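Local coordinates for G-protein alpha subunit Galpha7 (Naegleria fowleri, PDB 6NE6) that probably binds and hydrolyses GTP as the alpha subunit of a heterotrimeric G protein, switching between nucleotide states to relay signals from receptors, at residues 54-58 / 83-87; 225-230 / 287-292. One frame throughout, in Å; residues are numbered along the deposited sequence. Where two conformers were deposited one is given.

Contact 1 (54-58 / 83-87); sequences LRNMM and IEGLE. With EDO (1,2-ethanediol), chain J.
Residues 54-58 and 83-87 are both fully alpha-helical, phi/psi close to -63/-43, with Met58 N to Leu54 O at 3.0 Å and Glu87 N to Ile83 O at 2.8 Å. Their axes approach to 9.3 Å in an oblique crossing, signed angle -128°. Met58 and Glu84 set the register with CA atoms 5.7 Å apart, followed by the CA atoms of Arg55 and Glu87 at 6.2 Å.

The apolar side uses branched and flexible chains. Leu54 (t, p) puts CD1 3.7 Å from Ile83 CG2, and the same methyl of Ile83 lies 4.2 Å from Met57 CG. Met57 and Ile83 both continue onto Ile106 of helix 100-109. Such packing against the long helix 39-66 is characteristic of the all-helical domain of G-protein alpha subunits. Met58 (t, p, t), unbranched and pliable, lays SD 3.5 Å from Glu84 CG and CG 3.5 Å from Glu87 CG, using the aliphatic parts of two acids.

Charge closes the more exposed margin. Glu87 (t, p) folds back over Leu54, OE1 3.2 Å from Leu54 CG, and its OE2 forms a salt bridge with Arg55 NE at 3.3 Å, weak as a hydrogen bond. Water 1 spans the pair, 2.9 Å from Arg55 NE and 3.0 Å from Glu87 OE2. Glu84 instead pairs with Lys65 in a salt bridge, while Glu84 OE1 accepts from O1 of 1,2-ethanediol, probably from the crystallisation liquor, at 2.5 Å.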
loop_
_atom_site.group_PDB
_atom_site.type_symbol
_atom_site.label_atom_id
_atom_site.label_comp_id
_atom_site.label_asym_id
_atom_site.label_seq_id
_atom_site.Cartn_x
_atom_site.Cartn_y
_atom_site.Cartn_z
ATOM N N LEU A 54 -6.585 14.515 -7.421
ATOM C CA LEU A 54 -7.740 14.766 -8.273
ATOM C C LEU A 54 -8.639 13.542 -8.349
ATOM O O LEU A 54 -9.869 13.659 -8.268
ATOM C CB LEU A 54 -7.266 15.176 -9.665
ATOM C CG LEU A 54 -8.331 15.447 -10.720
ATOM C CD1 LEU A 54 -9.183 16.610 -10.261
ATOM C CD2 LEU A 54 -7.665 15.781 -12.044
ATOM N N ARG A 55 -8.044 12.353 -8.491
ATOM C CA ARG A 55 -8.849 11.139 -8.574
ATOM C C ARG A 55 -9.600 10.885 -7.275
ATOM O O ARG A 55 -10.778 10.503 -7.294
ATOM C CB ARG A 55 -7.966 9.936 -8.918
ATOM C CG ARG A 55 -8.687 8.600 -8.737
ATOM C CD ARG A 55 -9.117 7.988 -10.057
ATOM N NE ARG A 55 -7.972 7.659 -10.903
ATOM C CZ ARG A 55 -7.245 6.551 -10.786
ATOM N NH1 ARG A 55 -7.536 5.655 -9.849
ATOM N NH2 ARG A 55 -6.222 6.341 -11.604
ATOM N N ASN A 56 -8.933 11.071 -6.134
ATOM C CA ASN A 56 -9.601 10.850 -4.856
ATOM C C ASN A 56 -10.808 11.767 -4.706
ATOM O O ASN A 56 -11.869 11.330 -4.258
ATOM C CB ASN A 56 -8.630 11.089 -3.706
ATOM C CG ASN A 56 -7.625 9.997 -3.563
ATOM O OD1 ASN A 56 -7.925 8.827 -3.810
ATOM N ND2 ASN A 56 -6.430 10.358 -3.104
ATOM N N MET A 57 -10.658 13.048 -5.072
ATOM C CA MET A 57 -11.803 13.954 -4.977
ATOM C C MET A 57 -12.902 13.548 -5.948
ATOM O O MET A 57 -14.083 13.637 -5.616
ATOM C CB MET A 57 -11.382 15.404 -5.221
ATOM C CG MET A 57 -12.516 16.412 -4.935
ATOM S SD MET A 57 -13.319 16.217 -3.313
ATOM C CE MET A 57 -12.122 16.978 -2.214
ATOM N N MET A 58 -12.532 13.067 -7.144
ATOM C CA MET A 58 -13.533 12.597 -8.095
ATOM C C MET A 58 -14.338 11.443 -7.518
ATOM O O MET A 58 -15.570 11.399 -7.660
ATOM C CB MET A 58 -12.857 12.162 -9.392
ATOM C CG MET A 58 -13.778 11.457 -10.349
ATOM S SD MET A 58 -15.065 12.578 -10.897
ATOM C CE MET A 58 -15.515 11.804 -12.450
ATOM N N ILE A 83 -14.309 19.585 -11.310
ATOM C CA ILE A 83 -13.324 18.566 -10.972
ATOM C C ILE A 83 -13.629 17.262 -11.697
ATOM O O ILE A 83 -12.714 16.598 -12.206
ATOM C CB ILE A 83 -13.253 18.390 -9.442
ATOM C CG1 ILE A 83 -12.463 19.562 -8.834
ATOM C CG2 ILE A 83 -12.648 17.037 -9.087
ATOM C CD1 ILE A 83 -12.854 19.953 -7.404
ATOM N N GLU A 84 -14.908 16.878 -11.767
ATOM C CA GLU A 84 -15.310 15.702 -12.536
ATOM C C GLU A 84 -14.803 15.774 -13.968
ATOM O O GLU A 84 -14.250 14.799 -14.497
ATOM C CB GLU A 84 -16.831 15.575 -12.551
ATOM C CG GLU A 84 -17.460 15.091 -11.275
ATOM C CD GLU A 84 -18.912 14.720 -11.489
ATOM O OE1 GLU A 84 -19.676 15.579 -11.972
ATOM O OE2 GLU A 84 -19.279 13.563 -11.212
ATOM N N GLY A 85 -15.023 16.914 -14.626
ATOM C CA GLY A 85 -14.574 17.067 -16.000
ATOM C C GLY A 85 -13.069 16.949 -16.136
ATOM O O GLY A 85 -12.566 16.336 -17.081
ATOM N N LEU A 86 -12.329 17.539 -15.199
ATOM C CA LEU A 86 -10.872 17.490 -15.286
ATOM C C LEU A 86 -10.349 16.087 -15.025
ATOM O O LEU A 86 -9.410 15.636 -15.695
ATOM C CB LEU A 86 -10.244 18.482 -14.309
ATOM C CG LEU A 86 -10.401 19.955 -14.667
ATOM C CD1 LEU A 86 -9.825 20.821 -13.563
ATOM C CD2 LEU A 86 -9.721 20.259 -16.001
ATOM N N GLU A 87 -10.927 15.379 -14.053
ATOM C CA GLU A 87 -10.489 14.009 -13.804
ATOM C C GLU A 87 -10.773 13.118 -15.005
ATOM O O GLU A 87 -9.938 12.286 -15.379
ATOM C CB GLU A 87 -11.154 13.442 -12.547
ATOM C CG GLU A 87 -10.930 11.934 -12.363
ATOM C CD GLU A 87 -9.466 11.549 -12.184
ATOM O OE1 GLU A 87 -8.634 12.434 -11.896
ATOM O OE2 GLU A 87 -9.143 10.349 -12.335
HETATM C C1 EDO J . -21.112 17.055 -9.512
HETATM O O1 EDO J . -21.565 16.814 -10.851
HETATM C C2 EDO J . -22.202 17.776 -8.731
HETATM O O2 EDO J . -23.482 17.227 -9.065
HETATM O O HOH W 1 -6.685 8.856 -13.250
#

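Contact 2 (225-230 / 287-292); sequences SLSLFG and MYKEKD
Residues 225-230 of helix 221-235 and residues 287-291, the last turn of helix 277-291, run side by side in nearly the same direction, the axes of these short segments 9.3 Å apart at closest approach and crossing at -29°. This is the shallow, parallel packing of neighbouring helices beside the sheet of a Ras-like P-loop GTPase domain, the fold expected of a G-protein alpha subunit. Leu226 and Tyr288 have CA atoms 6.3 Å apart; one turn on, Gly230 CA and Lys291 CA close to 4.9 Å. At Asp292 the backbone leaves the helix (phi/psi -91/75).

Glycine suits position 230: an ideal CB would point at the partner and lie only 3.2 Å from Lys291 CD, whereas the bare CA packs 4.0 Å from Lys291 CB. Tyr288 (chi1 -87°, chi2 -79°) lays its ring beneath Leu226 (m, t), whose CD2 sits 3.4 Å above the ring centroid and 4° off the normal, a well-centred CH-pi contact. The same methyl is 4.0 Å from Met287 CB. Phe229 (t, chi2 75°) points toward the second helix and receives the edge of Tyr288 on its face in an offset edge-to-face pair, centroids 5.5 Å apart and planes at 68°. Below these rings lies the sheet: Phe229 meets Phe202 edge-to-face, and Tyr288 touches Leu245 and Leu247. The Asp292 carboxylate accepts from the main-chain N of Arg296 and Leu297. The long Lys291 chain crosses the outer side of the interface, CE 3.6 Å from Leu226 O, carrying its amine to water: water 2 donates to Ser227 O at 2.9 Å and accepts weakly from Lys291 NZ at 3.5 Å.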
loop_
_atom_site.group_PDB
_atom_site.type_symbol
_atom_site.label_atom_id
_atom_site.label_comp_id
_atom_site.label_asym_id
_atom_site.label_seq_id
_atom_site.Cartn_x
_atom_site.Cartn_y
_atom_site.Cartn_z
ATOM N N SER A 225 -8.053 -11.949 -0.920
ATOM C CA SER A 225 -6.648 -12.123 -0.564
ATOM C C SER A 225 -6.415 -13.456 0.134
ATOM O O SER A 225 -5.403 -14.120 -0.113
ATOM C CB SER A 225 -6.176 -10.974 0.326
ATOM O OG SER A 225 -6.227 -9.736 -0.362
ATOM N N LEU A 226 -7.328 -13.857 1.021
ATOM C CA LEU A 226 -7.216 -15.178 1.644
ATOM C C LEU A 226 -7.242 -16.286 0.598
ATOM O O LEU A 226 -6.452 -17.236 0.669
ATOM C CB LEU A 226 -8.351 -15.386 2.641
ATOM C CG LEU A 226 -8.180 -14.715 3.995
ATOM C CD1 LEU A 226 -9.560 -14.596 4.651
ATOM C CD2 LEU A 226 -7.214 -15.537 4.864
ATOM N N SER A 227 -8.143 -16.178 -0.380
ATOM C CA SER A 227 -8.227 -17.182 -1.442
ATOM C C SER A 227 -6.943 -17.225 -2.273
ATOM O O SER A 227 -6.409 -18.306 -2.558
ATOM C CB SER A 227 -9.444 -16.897 -2.322
ATOM O OG SER A 227 -9.626 -17.931 -3.271
ATOM N N LEU A 228 -6.425 -16.055 -2.656
ATOM C CA LEU A 228 -5.194 -15.998 -3.438
ATOM C C LEU A 228 -4.003 -16.513 -2.638
ATOM O O LEU A 228 -3.147 -17.226 -3.181
ATOM C CB LEU A 228 -4.925 -14.567 -3.907
ATOM C CG LEU A 228 -5.836 -13.926 -4.951
ATOM C CD1 LEU A 228 -5.522 -12.441 -5.035
ATOM C CD2 LEU A 228 -5.638 -14.603 -6.301
ATOM N N PHE A 229 -3.916 -16.140 -1.356
ATOM C CA PHE A 229 -2.826 -16.635 -0.524
ATOM C C PHE A 229 -2.883 -18.151 -0.410
ATOM O O PHE A 229 -1.849 -18.827 -0.486
ATOM C CB PHE A 229 -2.850 -16.005 0.876
ATOM C CG PHE A 229 -1.849 -16.624 1.823
ATOM C CD1 PHE A 229 -0.496 -16.338 1.712
ATOM C CD2 PHE A 229 -2.259 -17.534 2.794
ATOM C CE1 PHE A 229 0.438 -16.939 2.571
ATOM C CE2 PHE A 229 -1.332 -18.142 3.654
ATOM C CZ PHE A 229 0.015 -17.838 3.547
ATOM N N GLY A 230 -4.081 -18.700 -0.215
ATOM C CA GLY A 230 -4.224 -20.146 -0.167
ATOM C C GLY A 230 -3.716 -20.817 -1.428
ATOM O O GLY A 230 -3.005 -21.825 -1.364
ATOM N N MET A 287 -7.086 -17.091 10.261
ATOM C CA MET A 287 -7.644 -17.440 8.959
ATOM C C MET A 287 -6.539 -17.642 7.932
ATOM O O MET A 287 -6.593 -18.575 7.120
ATOM C CB MET A 287 -8.624 -16.365 8.481
ATOM C CG MET A 287 -9.955 -16.338 9.211
ATOM S SD MET A 287 -11.164 -15.360 8.274
ATOM C CE MET A 287 -10.532 -13.695 8.518
ATOM N N TYR A 288 -5.520 -16.784 7.955
ATOM C CA TYR A 288 -4.407 -16.966 7.030
ATOM C C TYR A 288 -3.638 -18.246 7.329
ATOM O O TYR A 288 -3.299 -19.002 6.412
ATOM C CB TYR A 288 -3.484 -15.744 7.067
ATOM C CG TYR A 288 -3.936 -14.660 6.094
ATOM C CD1 TYR A 288 -3.645 -14.767 4.741
ATOM C CD2 TYR A 288 -4.668 -13.547 6.533
ATOM C CE1 TYR A 288 -4.063 -13.804 3.844
ATOM C CE2 TYR A 288 -5.083 -12.579 5.638
ATOM C CZ TYR A 288 -4.772 -12.714 4.301
ATOM O OH TYR A 288 -5.183 -11.771 3.398
ATOM N N LYS A 289 -3.371 -18.528 8.606
ATOM C CA LYS A 289 -2.639 -19.753 8.906
ATOM C C LYS A 289 -3.443 -20.990 8.525
ATOM O O LYS A 289 -2.860 -22.003 8.114
ATOM C CB LYS A 289 -2.236 -19.794 10.382
ATOM C CG LYS A 289 -1.174 -18.741 10.721
ATOM C CD LYS A 289 -0.899 -18.640 12.211
ATOM C CE LYS A 289 -0.125 -19.844 12.718
ATOM N NZ LYS A 289 0.192 -19.709 14.167
ATOM N N GLU A 290 -4.776 -20.914 8.612
ATOM C CA GLU A 290 -5.609 -22.048 8.222
ATOM C C GLU A 290 -5.450 -22.358 6.738
ATOM O O GLU A 290 -5.491 -23.530 6.338
ATOM C CB GLU A 290 -7.068 -21.759 8.582
ATOM C CG GLU A 290 -8.013 -22.966 8.498
ATOM C CD GLU A 290 -8.434 -23.319 7.078
ATOM O OE1 GLU A 290 -8.531 -22.406 6.221
ATOM O OE2 GLU A 290 -8.670 -24.520 6.819
ATOM N N LYS A 291 -5.239 -21.325 5.917
ATOM C CA LYS A 291 -4.992 -21.512 4.492
ATOM C C LYS A 291 -3.682 -22.227 4.224
ATOM O O LYS A 291 -3.527 -22.835 3.157
ATOM C CB LYS A 291 -4.981 -20.153 3.783
ATOM C CG LYS A 291 -6.353 -19.514 3.653
ATOM C CD LYS A 291 -7.251 -20.429 2.838
ATOM C CE LYS A 291 -8.460 -19.718 2.300
ATOM N NZ LYS A 291 -9.242 -20.638 1.422
ATOM N N ASP A 292 -2.740 -22.160 5.165
ATOM C CA ASP A 292 -1.391 -22.707 4.998
ATOM C C ASP A 292 -1.400 -24.144 5.514
ATOM O O ASP A 292 -0.884 -24.465 6.586
ATOM C CB ASP A 292 -0.383 -21.820 5.724
ATOM C CG ASP A 292 1.037 -22.357 5.666
ATOM O OD1 ASP A 292 1.332 -23.146 4.741
ATOM O OD2 ASP A 292 1.842 -22.011 6.567
HETATM O O HOH W 2 -7.581 -20.728 -1.601
#

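Overall arrangement
From the N terminus, the chain runs through strand 10-16 and helix 22-32 before entering helix 39-66. Contact 1 closes first, a short loop of 24 intervening residues that folds helix 74-89 back against helix 39-66 within the helical domain. The chain then completes that domain, returns through strands 163-170 and 173-180, and reaches helix 221-235. Contact 2 closes a longer loop of 56 residues, including strand 242-248, and joins helices 221-235 and 277-291 beside the sheet of the Ras-like domain. The loops lie in series, neither nested nor crossed. The centres of contacts 1 and 2 are about 36 Å apart, on opposite sides of the chain's centre. Their nearest atoms stay about 18 Å apart.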